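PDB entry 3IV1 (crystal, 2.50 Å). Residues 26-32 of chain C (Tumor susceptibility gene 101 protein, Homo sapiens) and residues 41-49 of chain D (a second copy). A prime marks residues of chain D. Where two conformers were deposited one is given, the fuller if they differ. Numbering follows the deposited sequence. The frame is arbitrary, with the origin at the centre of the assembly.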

# COMPACT_ATOMS: atom_id res chain seq x y z
N GLU C 26 7.56 -12.01 6.64
CA GLU C 26 6.61 -10.89 6.69
C GLU C 26 6.75 -9.98 5.46
O GLU C 26 5.74 -9.56 4.89
CB GLU C 26 6.80 -10.07 7.98
CG GLU C 26 5.54 -9.38 8.45
CD GLU C 26 4.31 -10.25 8.60
OE1 GLU C 26 4.34 -11.19 9.42
OE2 GLU C 26 3.30 -9.98 7.91
N LEU C 27 8.01 -9.71 5.04
CA LEU C 27 8.26 -8.89 3.86
C LEU C 27 7.83 -9.59 2.56
O LEU C 27 7.31 -8.92 1.67
CB LEU C 27 9.72 -8.41 3.81
CG LEU C 27 10.06 -7.30 4.83
CD1 LEU C 27 11.55 -7.36 5.21
CD2 LEU C 27 9.68 -5.89 4.32
N ASN C 28 7.95 -10.94 2.49
CA ASN C 28 7.48 -11.71 1.32
C ASN C 28 5.97 -11.59 1.17
O ASN C 28 5.50 -11.37 0.07
CB ASN C 28 7.91 -13.18 1.41
CG ASN C 28 9.39 -13.42 1.21
OD1 ASN C 28 10.15 -12.54 0.80
ND2 ASN C 28 9.83 -14.65 1.46
N ALA C 29 5.23 -11.69 2.29
CA ALA C 29 3.77 -11.54 2.34
C ALA C 29 3.36 -10.10 1.97
O ALA C 29 2.35 -9.90 1.29
CB ALA C 29 3.26 -11.90 3.74
N LEU C 30 4.17 -9.10 2.37
CA LEU C 30 3.92 -7.69 2.05
C LEU C 30 4.12 -7.37 0.59
O LEU C 30 3.47 -6.44 0.11
CB LEU C 30 4.73 -6.72 2.95
CG LEU C 30 4.20 -6.54 4.37
CD1 LEU C 30 5.27 -5.96 5.29
CD2 LEU C 30 2.92 -5.69 4.40
N LYS C 31 4.95 -8.14 -0.14
CA LYS C 31 5.18 -7.92 -1.58
C LYS C 31 3.96 -8.36 -2.39
O LYS C 31 3.69 -7.77 -3.44
CB LYS C 31 6.46 -8.61 -2.08
CG LYS C 31 7.74 -7.97 -1.51
CD LYS C 31 8.97 -8.16 -2.41
CE LYS C 31 9.64 -9.51 -2.29
NZ LYS C 31 10.12 -9.78 -0.91
N ARG C 32 3.24 -9.38 -1.91
CA ARG C 32 2.01 -9.87 -2.51
C ARG C 32 0.90 -8.81 -2.26
O ARG C 32 0.09 -8.55 -3.15
CB ARG C 32 1.64 -11.24 -1.92
CG ARG C 32 0.26 -11.78 -2.32
CD ARG C 32 0.33 -12.77 -3.47
NE ARG C 32 -1.00 -13.26 -3.85
CZ ARG C 32 -1.79 -12.67 -4.74
NH1 ARG C 32 -1.40 -11.56 -5.36
NH2 ARG C 32 -2.98 -13.18 -5.02
N HIS D 41 9.66 -1.06 1.71
CA HIS D 41 9.77 -2.50 1.83
C HIS D 41 11.13 -2.99 1.33
O HIS D 41 11.72 -3.88 1.95
CB HIS D 41 8.60 -3.19 1.10
CG HIS D 41 7.26 -2.94 1.73
ND1 HIS D 41 6.09 -3.18 1.04
CD2 HIS D 41 6.95 -2.47 2.96
CE1 HIS D 41 5.12 -2.87 1.88
NE2 HIS D 41 5.59 -2.42 3.04
N GLN D 42 11.64 -2.40 0.23
CA GLN D 42 12.96 -2.73 -0.30
C GLN D 42 14.08 -2.36 0.68
O GLN D 42 14.94 -3.19 0.97
CB GLN D 42 13.18 -2.11 -1.69
CG GLN D 42 12.58 -2.97 -2.83
CD GLN D 42 13.12 -4.39 -2.86
OE1 GLN D 42 14.34 -4.64 -2.78
NE2 GLN D 42 12.22 -5.36 -2.97
N LYS D 43 14.00 -1.16 1.27
CA LYS D 43 14.97 -0.72 2.27
C LYS D 43 14.98 -1.69 3.44
O LYS D 43 16.06 -2.11 3.85
CB LYS D 43 14.72 0.73 2.74
CG LYS D 43 15.03 1.76 1.66
CD LYS D 43 15.23 3.15 2.24
CE LYS D 43 15.10 4.24 1.21
NZ LYS D 43 15.19 5.59 1.83
N LEU D 44 13.80 -2.13 3.91
CA LEU D 44 13.69 -3.11 5.00
C LEU D 44 14.28 -4.47 4.62
O LEU D 44 14.99 -5.07 5.43
CB LEU D 44 12.26 -3.25 5.50
CG LEU D 44 11.72 -2.06 6.31
CD1 LEU D 44 10.21 -2.15 6.43
CD2 LEU D 44 12.38 -1.97 7.69
N GLU D 45 14.03 -4.93 3.38
CA GLU D 45 14.56 -6.20 2.87
C GLU D 45 16.09 -6.15 2.75
O GLU D 45 16.76 -7.12 3.12
CB GLU D 45 13.89 -6.57 1.56
CG GLU D 45 14.09 -8.02 1.15
CD GLU D 45 13.09 -8.47 0.12
OE1 GLU D 45 13.16 -7.99 -1.04
OE2 GLU D 45 12.19 -9.28 0.48
N GLU D 46 16.64 -5.01 2.31
CA GLU D 46 18.09 -4.77 2.22
C GLU D 46 18.73 -4.82 3.61
O GLU D 46 19.79 -5.41 3.76
CB GLU D 46 18.39 -3.42 1.54
CG GLU D 46 18.21 -3.47 0.02
CD GLU D 46 18.15 -2.15 -0.73
OE1 GLU D 46 18.17 -1.08 -0.09
OE2 GLU D 46 18.05 -2.20 -1.98
N MSE D 47 18.07 -4.23 4.62
CA MSE D 47 18.48 -4.20 6.03
C MSE D 47 18.55 -5.63 6.58
O MSE D 47 19.54 -5.98 7.22
CB MSE D 47 17.50 -3.33 6.84
CG MSE D 47 17.74 -3.30 8.35
SE MSE D 47 16.66 -4.54 9.50
CE MSE D 47 14.89 -4.36 8.81
N VAL D 48 17.52 -6.46 6.27
CA VAL D 48 17.38 -7.86 6.70
C VAL D 48 18.53 -8.73 6.15
O VAL D 48 19.20 -9.42 6.93
CB VAL D 48 15.95 -8.41 6.37
CG1 VAL D 48 15.90 -9.94 6.37
CG2 VAL D 48 14.91 -7.83 7.33
N THR D 49 18.77 -8.66 4.82
CA THR D 49 19.83 -9.37 4.10
C THR D 49 21.21 -9.02 4.66
O THR D 49 21.97 -9.92 5.00
CB THR D 49 19.71 -9.09 2.59
OG1 THR D 49 18.38 -9.37 2.18
CG2 THR D 49 20.68 -9.92 1.75

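Antiparallel helical packing commonly joins an apolar seam to a charged margin, and these two stretches of Tumor susceptibility gene 101 protein show the principle in miniature. Both are helical throughout; their N-to-C directions differ by 157°, their axes approach to 10.6 Å, and together they bury 371 Å².

The apolar part is organised around Leu27, a knob seated in a hole formed by His41′, Leu44′, Glu45′ and Val48′, residues spaced along successive turns of the partner helix. With chi1 in m and chi2 in t, both its methyls pack against Leu44′, CD2 lying 3.9 Å and CD1 4.2 Å from its CB, while CD1 also reaches CG2 of Val48′ at 4.0 Å. CD2 also comes within 3.7 Å of the backbone O of His41′, so the knob reaches the floor of the groove. A branched, flexible aliphatic chain suits this place because it can fill a pocket walled on several sides without needing a polar partner.

One turn further along, Leu30 makes a CH-pi contact. Its CB sits over a face of the His41′ imidazole, 4.3 Å from the ring centroid and 21° off the normal. The buried histidine can offer this flat surface while both ring nitrogens are hydrogen-bonded outside the two stretches.

At the margin, charge takes over. Lys31 points its CA-to-CB bond sideways, but its long chain bends through m values at chi3 and chi4, bringing NZ to 2.5 Å from OE2 of Glu45′ in a hydrogen-bonded salt bridge. Within its own helix, NZ also makes a weak hydrogen bond to OD1 of Asn28, at 3.2 Å. Glu45′ thus serves twice: its chain helps wall the Leu27 pocket, and its carboxylate receives the lysine. Both long side chains remain partly exposed, as befits charged groups bordering a buried leucine.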